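Local coordinates for protein glucose-6-phosphate isomerase (Chlamydia trachomatis D/UW-3/CX, PDB 6OTU) that catalyses the reversible isomerization of glucose-6-phosphate to fructose-6-phosphate, at residues 23-27 and 323-328; 312-318 and 478-483; 389-393 and 433-437; 398-403 and 454-459. All blocks are in the same frame, centred on the assembly; numbering follows the deposited sequence.

Contact 1: residues 23-27 and 323-328; sequences LQEMA and WNRNLL
Residues 23-27 lie at the end of helix 18-26, with Ala27 N bonded to Leu23 O (2.8 Å), and pack on residues 323-328 at the end of helix 313-327. There the helix widens into a pi-type turn: Leu328 N donates to Trp323 O at 2.9 Å, while Leu327 N reaches the same Trp323 O only weakly at 3.1 Å. Leu23 (m,t) points its CB toward the partner; its CD2 lies 3.6 Å from Trp323 CZ3 and its CB 3.6 Å from Leu327 CD1, so one branched side chain meets both large apolar groups. At Gln24, CA-CB turns away, and the aliphatic CG still lies 3.9 Å from Leu327 CD2, which suits a residue with a greasy stem and an exposed amide. The whole contact is apolar helix-to-helix packing, far from the active site, by which the N-terminal helix 18-26 is laid against helix 313-327; helix 65-77 adds Ala70 and Leu71 around Leu23. Met26 presents its backbone C to the edge of the indole, 4.1 Å from Trp323 CH2, whose ring is carried across by a t chi1. Small Ala27 permits the closest backbone approach, CA to Leu327 CA 5.7 Å: its CA sits 3.7 Å from Trp323 CH2, and its CB 3.4 Å from Leu327 O and 4.2 Å from Leu328 CD2.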
loop_
_atom_site.group_PDB
_atom_site.type_symbol
_atom_site.label_atom_id
_atom_site.label_comp_id
_atom_site.label_asym_id
_atom_site.label_seq_id
_atom_site.Cartn_x
_atom_site.Cartn_y
_atom_site.Cartn_z
ATOM N N LEU A 23 27.143 -18.647 5.877
ATOM C CA LEU A 23 25.773 -18.278 6.199
ATOM C C LEU A 23 24.771 -19.292 5.648
ATOM O O LEU A 23 23.692 -19.480 6.231
ATOM C CB LEU A 23 25.489 -16.872 5.666
ATOM C CG LEU A 23 25.962 -15.693 6.520
ATOM C CD1 LEU A 23 26.059 -14.415 5.672
ATOM C CD2 LEU A 23 25.033 -15.498 7.723
ATOM N N GLN A 24 25.103 -19.938 4.526
ATOM C CA GLN A 24 24.203 -20.934 3.954
ATOM C C GLN A 24 24.085 -22.142 4.865
ATOM O O GLN A 24 23.006 -22.720 4.985
ATOM C CB GLN A 24 24.680 -21.355 2.564
ATOM C CG GLN A 24 24.498 -20.267 1.516
ATOM C CD GLN A 24 24.988 -20.679 0.139
ATOM O OE1 GLN A 24 26.022 -21.348 0.001
ATOM N NE2 GLN A 24 24.248 -20.277 -0.891
ATOM N N GLU A 25 25.183 -22.523 5.530
ATOM C CA GLU A 25 25.121 -23.580 6.542
ATOM C C GLU A 25 24.293 -23.147 7.744
ATOM O O GLU A 25 23.494 -23.924 8.266
ATOM C CB GLU A 25 26.531 -23.970 6.981
ATOM C CG GLU A 25 27.523 -23.972 5.844
ATOM C CD GLU A 25 28.770 -24.768 6.144
ATOM O OE1 GLU A 25 29.467 -25.154 5.177
ATOM O OE2 GLU A 25 29.051 -25.005 7.342
ATOM N N MET A 26 24.462 -21.905 8.185
ATOM C CA MET A 26 23.714 -21.418 9.337
ATOM C C MET A 26 22.228 -21.315 9.029
ATOM O O MET A 26 21.392 -21.617 9.889
ATOM C CB MET A 26 24.268 -20.062 9.787
ATOM C CG MET A 26 25.710 -20.105 10.198
ATOM S SD MET A 26 26.355 -18.490 10.675
ATOM C CE MET A 26 28.096 -18.786 10.341
ATOM N N ALA A 27 21.881 -20.910 7.805
ATOM C CA ALA A 27 20.480 -20.768 7.424
ATOM C C ALA A 27 19.701 -22.079 7.489
ATOM O O ALA A 27 18.467 -22.041 7.468
ATOM C CB ALA A 27 20.371 -20.181 6.006
ATOM N N TRP A 323 19.855 -11.462 5.070
ATOM C CA TRP A 323 19.609 -12.708 5.802
ATOM C C TRP A 323 18.200 -13.221 5.550
ATOM O O TRP A 323 18.009 -14.376 5.163
ATOM C CB TRP A 323 19.849 -12.494 7.296
ATOM C CG TRP A 323 19.467 -13.640 8.201
ATOM C CD1 TRP A 323 18.422 -13.672 9.088
ATOM C CD2 TRP A 323 20.160 -14.897 8.361
ATOM N NE1 TRP A 323 18.410 -14.864 9.765
ATOM C CE2 TRP A 323 19.460 -15.637 9.341
ATOM C CE3 TRP A 323 21.291 -15.470 7.757
ATOM C CZ2 TRP A 323 19.846 -16.928 9.728
ATOM C CZ3 TRP A 323 21.678 -16.760 8.148
ATOM C CH2 TRP A 323 20.956 -17.468 9.127
ATOM N N ASN A 324 17.199 -12.361 5.728
ATOM C CA ASN A 324 15.824 -12.792 5.509
ATOM C C ASN A 324 15.567 -13.130 4.043
ATOM O O ASN A 324 14.940 -14.149 3.736
ATOM C CB ASN A 324 14.862 -11.703 5.986
ATOM C CG ASN A 324 14.680 -11.701 7.502
ATOM O OD1 ASN A 324 14.768 -12.741 8.158
ATOM N ND2 ASN A 324 14.425 -10.526 8.061
ATOM N N ARG A 325 16.052 -12.302 3.121
ATOM C CA ARG A 325 15.680 -12.470 1.717
ATOM C C ARG A 325 16.410 -13.645 1.072
ATOM O O ARG A 325 15.776 -14.566 0.548
ATOM C CB ARG A 325 15.952 -11.175 0.940
ATOM C CG ARG A 325 15.808 -11.283 -0.583
ATOM C CD ARG A 325 14.388 -11.622 -1.034
ATOM N NE ARG A 325 14.146 -11.082 -2.364
ATOM C CZ ARG A 325 13.490 -11.696 -3.350
ATOM N NH1 ARG A 325 12.995 -12.916 -3.191
ATOM N NH2 ARG A 325 13.338 -11.078 -4.513
ATOM N N ASN A 326 17.742 -13.626 1.094
ATOM C CA ASN A 326 18.539 -14.642 0.409
ATOM C C ASN A 326 18.810 -15.878 1.258
ATOM O O ASN A 326 18.885 -16.985 0.723
ATOM C CB ASN A 326 19.886 -14.054 -0.050
ATOM C CG ASN A 326 19.729 -12.746 -0.837
ATOM O OD1 ASN A 326 20.047 -11.654 -0.334
ATOM N ND2 ASN A 326 19.235 -12.854 -2.066
ATOM N N LEU A 327 18.988 -15.739 2.558
ATOM C CA LEU A 327 19.375 -16.930 3.303
ATOM C C LEU A 327 18.184 -17.715 3.824
ATOM O O LEU A 327 18.197 -18.944 3.747
ATOM C CB LEU A 327 20.322 -16.550 4.435
ATOM C CG LEU A 327 21.613 -16.318 3.649
ATOM C CD1 LEU A 327 22.519 -15.340 4.330
ATOM C CD2 LEU A 327 22.314 -17.649 3.400
ATOM N N LEU A 328 17.144 -17.039 4.318
ATOM C CA LEU A 328 15.940 -17.713 4.799
ATOM C C LEU A 328 14.872 -17.843 3.726
ATOM O O LEU A 328 13.938 -18.638 3.891
ATOM C CB LEU A 328 15.354 -16.969 6.002
ATOM C CG LEU A 328 16.255 -16.948 7.233
ATOM C CD1 LEU A 328 15.435 -16.471 8.411
ATOM C CD2 LEU A 328 16.888 -18.323 7.489
#

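Contact 2: residues 312-318 and 478-483; sequences NLPLLSA and HKFAFQ
Phe482, Ala318 and Lys479 carry most of this interface, where the first turns of helix 313-327 cross residues 478-483 of helix 466-487 at -55°, the axes of the short segments 7.9 Å apart. Phe482 (chi1 m) points toward the other helix and offers a ring face to Leu315 (t,p): CD1 sits 3.7 Å from the ring centroid, 15° off the normal, a CH-pi contact. Ala318, whose methyl is small enough for a close crossing, sets CB 3.6 Å from Phe482 CB and 3.4 Å from Lys479 O. This is buried helix-helix packing within the phosphoglucose isomerase fold, and Leu80 and Met84 of helix 80-89 cover Phe482. Lys479 is extended, all four chi angles t, so its methylene chain runs past Ser317, with CD 3.1 Å from Ser317 OG, and its amine forms a salt bridge with Glu402. Pro314 and Lys479 come closest, CA to CA 4.5 Å; Pro314 suits the first turn, where its missing amide hydrogen costs no helical bond, and its CB lies 3.6 Å from His478 CB. Asn312 is the N-cap: its OD1 accepts from Leu315 N at 3.0 Å, while its ND2 donates to Thr306 O.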
loop_
_atom_site.group_PDB
_atom_site.type_symbol
_atom_site.label_atom_id
_atom_site.label_comp_id
_atom_site.label_asym_id
_atom_site.label_seq_id
_atom_site.Cartn_x
_atom_site.Cartn_y
_atom_site.Cartn_z
ATOM N N ASN A 312 26.063 0.252 13.043
ATOM C CA ASN A 312 25.726 1.017 11.835
ATOM C C ASN A 312 24.275 0.704 11.449
ATOM O O ASN A 312 23.972 -0.413 11.017
ATOM C CB ASN A 312 26.707 0.663 10.702
ATOM C CG ASN A 312 26.476 1.463 9.407
ATOM O OD1 ASN A 312 25.336 1.748 9.033
ATOM N ND2 ASN A 312 27.567 1.764 8.686
ATOM N N LEU A 313 23.376 1.687 11.594
ATOM C CA LEU A 313 21.950 1.418 11.401
ATOM C C LEU A 313 21.630 0.945 9.983
ATOM O O LEU A 313 21.140 -0.186 9.829
ATOM C CB LEU A 313 21.139 2.648 11.826
ATOM C CG LEU A 313 21.168 2.957 13.332
ATOM C CD1 LEU A 313 20.735 4.368 13.596
ATOM C CD2 LEU A 313 20.297 1.965 14.122
ATOM N N PRO A 314 21.919 1.704 8.914
ATOM C CA PRO A 314 21.546 1.210 7.581
ATOM C C PRO A 314 22.294 -0.047 7.158
ATOM O O PRO A 314 21.718 -0.878 6.444
ATOM C CB PRO A 314 21.853 2.403 6.666
ATOM C CG PRO A 314 22.857 3.192 7.381
ATOM C CD PRO A 314 22.573 3.025 8.837
ATOM N N LEU A 315 23.532 -0.235 7.610
ATOM C CA LEU A 315 24.277 -1.435 7.252
ATOM C C LEU A 315 23.709 -2.673 7.941
ATOM O O LEU A 315 23.622 -3.742 7.330
ATOM C CB LEU A 315 25.758 -1.260 7.608
ATOM C CG LEU A 315 26.635 -2.408 7.103
ATOM C CD1 LEU A 315 26.405 -2.594 5.603
ATOM C CD2 LEU A 315 28.105 -2.152 7.403
ATOM N N LEU A 316 23.337 -2.554 9.218
ATOM C CA LEU A 316 22.709 -3.672 9.916
ATOM C C LEU A 316 21.365 -4.014 9.288
ATOM O O LEU A 316 21.073 -5.181 9.009
ATOM C CB LEU A 316 22.536 -3.332 11.400
ATOM C CG LEU A 316 21.994 -4.362 12.392
ATOM C CD1 LEU A 316 22.652 -5.726 12.207
ATOM C CD2 LEU A 316 22.218 -3.871 13.825
ATOM N N SER A 317 20.533 -3.001 9.056
ATOM C CA SER A 317 19.223 -3.257 8.482
ATOM C C SER A 317 19.351 -3.899 7.100
ATOM O O SER A 317 18.634 -4.852 6.785
ATOM C CB SER A 317 18.424 -1.960 8.434
ATOM O OG SER A 317 17.410 -2.040 7.454
ATOM N N ALA A 318 20.329 -3.451 6.303
ATOM C CA ALA A 318 20.579 -4.070 5.005
ATOM C C ALA A 318 20.968 -5.541 5.147
ATOM O O ALA A 318 20.437 -6.398 4.428
ATOM C CB ALA A 318 21.662 -3.304 4.251
ATOM N N HIS A 478 20.215 4.469 2.381
ATOM C CA HIS A 478 21.470 3.739 2.521
ATOM C C HIS A 478 21.265 2.242 2.736
ATOM O O HIS A 478 22.083 1.444 2.257
ATOM C CB HIS A 478 22.292 4.359 3.647
ATOM C CG HIS A 478 22.702 5.753 3.324
ATOM N ND1 HIS A 478 23.052 6.125 2.045
ATOM C CD2 HIS A 478 22.750 6.877 4.073
ATOM C CE1 HIS A 478 23.335 7.415 2.029
ATOM N NE2 HIS A 478 23.164 7.893 3.248
ATOM N N LYS A 479 20.194 1.844 3.433
ATOM C CA LYS A 479 19.836 0.430 3.498
ATOM C C LYS A 479 19.782 -0.184 2.105
ATOM O O LYS A 479 20.397 -1.223 1.848
ATOM C CB LYS A 479 18.486 0.233 4.195
ATOM C CG LYS A 479 18.026 -1.217 4.094
ATOM C CD LYS A 479 16.591 -1.428 4.501
ATOM C CE LYS A 479 16.309 -2.914 4.633
ATOM N NZ LYS A 479 14.856 -3.171 4.690
ATOM N N PHE A 480 19.044 0.449 1.194
ATOM C CA PHE A 480 18.876 -0.127 -0.138
ATOM C C PHE A 480 20.182 -0.077 -0.924
ATOM O O PHE A 480 20.504 -1.016 -1.663
ATOM C CB PHE A 480 17.748 0.601 -0.870
ATOM C CG PHE A 480 16.414 0.490 -0.170
ATOM C CD1 PHE A 480 15.975 -0.729 0.323
ATOM C CD2 PHE A 480 15.604 1.599 0.001
ATOM C CE1 PHE A 480 14.744 -0.837 0.982
ATOM C CE2 PHE A 480 14.370 1.494 0.655
ATOM C CZ PHE A 480 13.944 0.284 1.140
ATOM N N ALA A 481 20.955 1.003 -0.756
ATOM C CA ALA A 481 22.270 1.092 -1.386
ATOM C C ALA A 481 23.197 -0.015 -0.899
ATOM O O ALA A 481 23.919 -0.629 -1.694
ATOM C CB ALA A 481 22.896 2.467 -1.115
ATOM N N PHE A 482 23.207 -0.271 0.414
ATOM C CA PHE A 482 24.062 -1.327 0.937
ATOM C C PHE A 482 23.624 -2.683 0.392
ATOM O O PHE A 482 24.468 -3.519 0.046
ATOM C CB PHE A 482 24.059 -1.317 2.467
ATOM C CG PHE A 482 25.047 -0.343 3.097
ATOM C CD1 PHE A 482 26.379 -0.318 2.705
ATOM C CD2 PHE A 482 24.638 0.524 4.112
ATOM C CE1 PHE A 482 27.286 0.559 3.290
ATOM C CE2 PHE A 482 25.544 1.405 4.704
ATOM C CZ PHE A 482 26.867 1.420 4.294
ATOM N N GLN A 483 22.312 -2.909 0.273
ATOM C CA GLN A 483 21.852 -4.178 -0.293
ATOM C C GLN A 483 22.280 -4.307 -1.755
ATOM O O GLN A 483 22.759 -5.367 -2.177
ATOM C CB GLN A 483 20.333 -4.318 -0.138
ATOM C CG GLN A 483 19.869 -4.316 1.316
ATOM C CD GLN A 483 18.430 -4.765 1.529
ATOM O OE1 GLN A 483 18.126 -5.445 2.518
ATOM N NE2 GLN A 483 17.539 -4.385 0.624
#

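Contact 3: residues 389-393 and 433-437; sequences FQSLH and QSLAL
This is a buried helix-helix contact with a polar centre, joining helix 389-394 to helix 422-439 against one face of strand 401-406, at the interface with the second subunit. The two segments run 37° apart in direction, axes 11.3 Å apart at closest, and draw together toward their C-terminal ends: CA to CA is 9.3 Å for Phe389 and Gln433 but 6.3 Å for His393 and Leu437. His393 (chi1 m) donates from NE2 to Gln433 OE1 at 2.8 Å, and its ND1 is 2.8 Å from a water that donates to Ala436 O at 2.9 Å. Leu437 (m,t) lays CD2 over the imidazole face, 3.8 Å from its centroid, a CH-pi contact, and 3.8 Å from Leu392 CB. The edge of Phe389 meets the same acceptor, CD2 to Gln433 OE1 3.1 Å. The Phe389 side chain is about 10 Å from a bound glucose-6-phosphate, consistent with the surroundings of the active site, which in this family forms at the dimer interface.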
loop_
_atom_site.group_PDB
_atom_site.type_symbol
_atom_site.label_atom_id
_atom_site.label_comp_id
_atom_site.label_asym_id
_atom_site.label_seq_id
_atom_site.Cartn_x
_atom_site.Cartn_y
_atom_site.Cartn_z
ATOM N N PHE A 389 -2.557 -8.502 9.432
ATOM C CA PHE A 389 -1.823 -9.214 10.470
ATOM C C PHE A 389 -2.399 -10.601 10.734
ATOM O O PHE A 389 -1.656 -11.485 11.173
ATOM C CB PHE A 389 -1.784 -8.397 11.757
ATOM C CG PHE A 389 -0.516 -7.610 11.913
ATOM C CD1 PHE A 389 0.137 -7.115 10.791
ATOM C CD2 PHE A 389 0.028 -7.364 13.170
ATOM C CE1 PHE A 389 1.311 -6.393 10.920
ATOM C CE2 PHE A 389 1.194 -6.639 13.310
ATOM C CZ PHE A 389 1.844 -6.157 12.181
ATOM N N GLN A 390 -3.690 -10.825 10.450
ATOM C CA GLN A 390 -4.218 -12.188 10.454
ATOM C C GLN A 390 -3.287 -13.155 9.721
ATOM O O GLN A 390 -2.995 -14.247 10.223
ATOM C CB GLN A 390 -5.604 -12.226 9.809
ATOM C CG GLN A 390 -6.100 -13.647 9.538
ATOM C CD GLN A 390 -6.197 -14.480 10.812
ATOM O OE1 GLN A 390 -6.702 -14.009 11.830
ATOM N NE2 GLN A 390 -5.713 -15.713 10.763
ATOM N N SER A 391 -2.800 -12.762 8.531
ATOM C CA SER A 391 -1.951 -13.658 7.741
ATOM C C SER A 391 -0.527 -13.760 8.298
ATOM O O SER A 391 0.103 -14.821 8.200
ATOM C CB SER A 391 -1.916 -13.200 6.278
ATOM O OG SER A 391 -1.292 -14.183 5.483
ATOM N N LEU A 392 -0.000 -12.685 8.878
ATOM C CA LEU A 392 1.311 -12.784 9.511
ATOM C C LEU A 392 1.282 -13.779 10.668
ATOM O O LEU A 392 2.204 -14.585 10.818
ATOM C CB LEU A 392 1.776 -11.401 9.978
ATOM C CG LEU A 392 2.525 -10.504 8.964
ATOM C CD1 LEU A 392 1.763 -10.249 7.708
ATOM C CD2 LEU A 392 2.896 -9.170 9.584
ATOM N N HIS A 393 0.198 -13.772 11.465
ATOM C CA HIS A 393 0.094 -14.637 12.642
ATOM C C HIS A 393 -0.280 -16.079 12.292
ATOM O O HIS A 393 0.124 -17.000 13.011
ATOM C CB HIS A 393 -0.940 -14.078 13.643
ATOM C CG HIS A 393 -0.436 -12.927 14.462
ATOM N ND1 HIS A 393 0.627 -13.039 15.336
ATOM C CD2 HIS A 393 -0.842 -11.637 14.532
ATOM C CE1 HIS A 393 0.861 -11.866 15.896
ATOM N NE2 HIS A 393 -0.010 -10.995 15.419
ATOM N N GLN A 433 3.157 -7.021 19.564
ATOM C CA GLN A 433 2.957 -7.757 18.315
ATOM C C GLN A 433 4.257 -8.363 17.805
ATOM O O GLN A 433 4.275 -9.510 17.340
ATOM C CB GLN A 433 2.335 -6.836 17.259
ATOM C CG GLN A 433 0.890 -6.488 17.553
ATOM C CD GLN A 433 -0.099 -7.429 16.858
ATOM O OE1 GLN A 433 0.297 -8.310 16.086
ATOM N NE2 GLN A 433 -1.396 -7.247 17.142
ATOM N N SER A 434 5.347 -7.605 17.885
ATOM C CA SER A 434 6.667 -8.132 17.549
ATOM C C SER A 434 7.005 -9.361 18.405
ATOM O O SER A 434 7.351 -10.426 17.879
ATOM C CB SER A 434 7.705 -7.018 17.720
ATOM O OG SER A 434 9.023 -7.508 17.764
ATOM N N LEU A 435 6.878 -9.241 19.730
ATOM C CA LEU A 435 7.068 -10.398 20.608
ATOM C C LEU A 435 6.140 -11.551 20.238
ATOM O O LEU A 435 6.571 -12.709 20.175
ATOM C CB LEU A 435 6.849 -9.988 22.059
ATOM C CG LEU A 435 8.008 -9.167 22.617
ATOM C CD1 LEU A 435 7.704 -8.739 24.026
ATOM C CD2 LEU A 435 9.293 -9.965 22.591
ATOM N N ALA A 436 4.863 -11.255 19.986
ATOM C CA ALA A 436 3.913 -12.308 19.646
ATOM C C ALA A 436 4.291 -12.985 18.335
ATOM O O ALA A 436 4.251 -14.217 18.235
ATOM C CB ALA A 436 2.500 -11.730 19.580
ATOM N N LEU A 437 4.691 -12.195 17.327
ATOM C CA LEU A 437 5.089 -12.768 16.042
ATOM C C LEU A 437 6.311 -13.663 16.198
ATOM O O LEU A 437 6.402 -14.716 15.558
ATOM C CB LEU A 437 5.361 -11.656 15.016
ATOM C CG LEU A 437 4.146 -10.986 14.350
ATOM C CD1 LEU A 437 4.516 -9.667 13.654
ATOM C CD2 LEU A 437 3.441 -11.937 13.377
HETATM O O HOH W 1 2.320 -15.096 16.212
#

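Contact 4: residues 398-403 and 454-459; sequences IVPVEF and SPSSIL
Four backbone hydrogen bonds join two neighbouring parallel strands: Val401 N to Pro455 O (3.1 Å), Ser457 N to Val401 O (3.1 Å), Phe403 N to Ser457 O (2.9 Å) and Leu459 N to Phe403 O (3.1 Å). They are the centre of the mixed sheet of the phosphoglucose isomerase fold, whose next strand beyond 401-406 is 332-337. Val401 pairs with Ser456, Glu402 with Ser457 and Phe403 with Ile458, the short axes 4.8 Å apart at -17°. Before the bridges, where prolines lack an amide hydrogen, Pro400 CA makes a CA-H...O contact with Pro455 O at 3.5 Å, and a water accepts from Val399 N at 2.9 Å and lies 2.7 Å from Ser454 OG. Glu402, on the face with Ser457, sends its carboxylate to Lys479 and Tyr476. Val401, Phe403, Ser456 and Ile458 share the other face, covered by helices 389-394 and 422-439; small Ser456 accommodates the Phe403 ring, CE2 to CB 3.7 Å. At the N-terminal end of the pair, Ile398 CG2 lies 3.6 Å from Pro455 CD.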
loop_
_atom_site.group_PDB
_atom_site.type_symbol
_atom_site.label_atom_id
_atom_site.label_comp_id
_atom_site.label_asym_id
_atom_site.label_seq_id
_atom_site.Cartn_x
_atom_site.Cartn_y
_atom_site.Cartn_z
ATOM N N ILE A 398 5.823 -16.846 5.785
ATOM C CA ILE A 398 6.476 -15.904 6.687
ATOM C C ILE A 398 6.692 -14.575 5.976
ATOM O O ILE A 398 7.161 -14.528 4.830
ATOM C CB ILE A 398 7.796 -16.490 7.194
ATOM C CG1 ILE A 398 7.525 -17.796 7.954
ATOM C CG2 ILE A 398 8.572 -15.440 8.035
ATOM C CD1 ILE A 398 6.567 -17.652 9.109
ATOM N N VAL A 399 6.321 -13.490 6.646
ATOM C CA VAL A 399 6.570 -12.122 6.195
ATOM C C VAL A 399 7.411 -11.414 7.251
ATOM O O VAL A 399 6.920 -11.138 8.356
ATOM C CB VAL A 399 5.259 -11.355 5.955
ATOM C CG1 VAL A 399 5.572 -9.924 5.529
ATOM C CG2 VAL A 399 4.392 -12.065 4.922
ATOM N N PRO A 400 8.681 -11.132 6.968
ATOM C CA PRO A 400 9.492 -10.308 7.889
ATOM C C PRO A 400 8.963 -8.878 7.985
ATOM O O PRO A 400 8.563 -8.280 6.983
ATOM C CB PRO A 400 10.892 -10.329 7.256
ATOM C CG PRO A 400 10.841 -11.474 6.223
ATOM C CD PRO A 400 9.425 -11.616 5.794
ATOM N N VAL A 401 8.977 -8.321 9.196
ATOM C CA VAL A 401 8.389 -7.011 9.463
ATOM C C VAL A 401 9.463 -6.049 9.958
ATOM O O VAL A 401 10.327 -6.417 10.760
ATOM C CB VAL A 401 7.234 -7.094 10.490
ATOM C CG1 VAL A 401 6.905 -5.713 11.077
ATOM C CG2 VAL A 401 6.007 -7.671 9.857
ATOM N N GLU A 402 9.382 -4.812 9.492
ATOM C CA GLU A 402 10.131 -3.684 10.021
ATOM C C GLU A 402 9.135 -2.751 10.712
ATOM O O GLU A 402 8.394 -2.020 10.050
ATOM C CB GLU A 402 10.899 -2.970 8.907
ATOM C CG GLU A 402 11.959 -3.851 8.223
ATOM C CD GLU A 402 12.680 -3.157 7.066
ATOM O OE1 GLU A 402 12.106 -2.246 6.431
ATOM O OE2 GLU A 402 13.838 -3.525 6.793
ATOM N N PHE A 403 9.123 -2.776 12.043
ATOM C CA PHE A 403 8.263 -1.883 12.816
ATOM C C PHE A 403 8.931 -0.532 12.970
ATOM O O PHE A 403 10.131 -0.450 13.262
ATOM C CB PHE A 403 7.986 -2.445 14.220
ATOM C CG PHE A 403 7.056 -3.614 14.241
ATOM C CD1 PHE A 403 5.709 -3.454 13.932
ATOM C CD2 PHE A 403 7.527 -4.883 14.547
ATOM C CE1 PHE A 403 4.840 -4.544 13.938
ATOM C CE2 PHE A 403 6.660 -5.978 14.572
ATOM C CZ PHE A 403 5.311 -5.803 14.266
ATOM N N SER A 454 8.204 -15.690 13.321
ATOM C CA SER A 454 8.073 -14.723 12.246
ATOM C C SER A 454 8.898 -13.502 12.636
ATOM O O SER A 454 8.595 -12.859 13.659
ATOM C CB SER A 454 6.602 -14.358 12.021
ATOM O OG SER A 454 6.433 -13.138 11.337
ATOM N N PRO A 455 9.961 -13.173 11.902
ATOM C CA PRO A 455 10.952 -12.218 12.411
ATOM C C PRO A 455 10.537 -10.762 12.236
ATOM O O PRO A 455 9.756 -10.401 11.354
ATOM C CB PRO A 455 12.198 -12.529 11.569
ATOM C CG PRO A 455 11.652 -13.073 10.299
ATOM C CD PRO A 455 10.400 -13.821 10.648
ATOM N N SER A 456 11.110 -9.912 13.089
ATOM C CA SER A 456 10.855 -8.485 12.977
ATOM C C SER A 456 11.967 -7.705 13.662
ATOM O O SER A 456 12.723 -8.248 14.478
ATOM C CB SER A 456 9.488 -8.100 13.568
ATOM O OG SER A 456 9.364 -8.495 14.923
ATOM N N SER A 457 12.055 -6.421 13.304
ATOM C CA SER A 457 12.893 -5.453 13.995
ATOM C C SER A 457 12.056 -4.235 14.382
ATOM O O SER A 457 10.942 -4.023 13.887
ATOM C CB SER A 457 14.101 -5.020 13.143
ATOM O OG SER A 457 13.710 -4.206 12.050
ATOM N N ILE A 458 12.624 -3.431 15.274
ATOM C CA ILE A 458 11.952 -2.299 15.900
ATOM C C ILE A 458 12.903 -1.114 15.841
ATOM O O ILE A 458 14.002 -1.172 16.402
ATOM C CB ILE A 458 11.564 -2.580 17.367
ATOM C CG1 ILE A 458 10.737 -3.861 17.505
ATOM C CG2 ILE A 458 10.821 -1.391 17.949
ATOM C CD1 ILE A 458 10.369 -4.213 18.965
ATOM N N LEU A 459 12.476 -0.044 15.185
ATOM C CA LEU A 459 13.217 1.204 15.141
ATOM C C LEU A 459 12.370 2.289 15.795
ATOM O O LEU A 459 11.216 2.492 15.396
ATOM C CB LEU A 459 13.554 1.572 13.698
ATOM C CG LEU A 459 14.405 2.824 13.525
ATOM C CD1 LEU A 459 15.767 2.643 14.186
ATOM C CD2 LEU A 459 14.536 3.152 12.043
HETATM O O HOH W 2 4.948 -13.814 9.233
HETATM O O HOH W 3 12.678 -1.722 12.139
#

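Contact 4 is the sheet centre around which the others are placed. Contact 3, centres about 9 Å apart, supplies the helices on one face and alternates with it along the chain: helix 389-394 leads to strand 401-406, helix 422-439 to strand 456-461. Contact 2, its centre about 15 Å from that of contact 4, is joined to it by the Lys479 NZ to Glu402 OE2 salt bridge at 2.4 Å; its segments enclose contacts 3 and 4 in sequence. Contact 1, centres about 17 Å from contact 2, uses the far end of the same helix 313-327 and touches contact 4 through Asn324. N-terminal, central and late parts of the chain thus converge around one mixed sheet; contacts 3 and 4, and Arg325 of contact 1, also meet the second subunit.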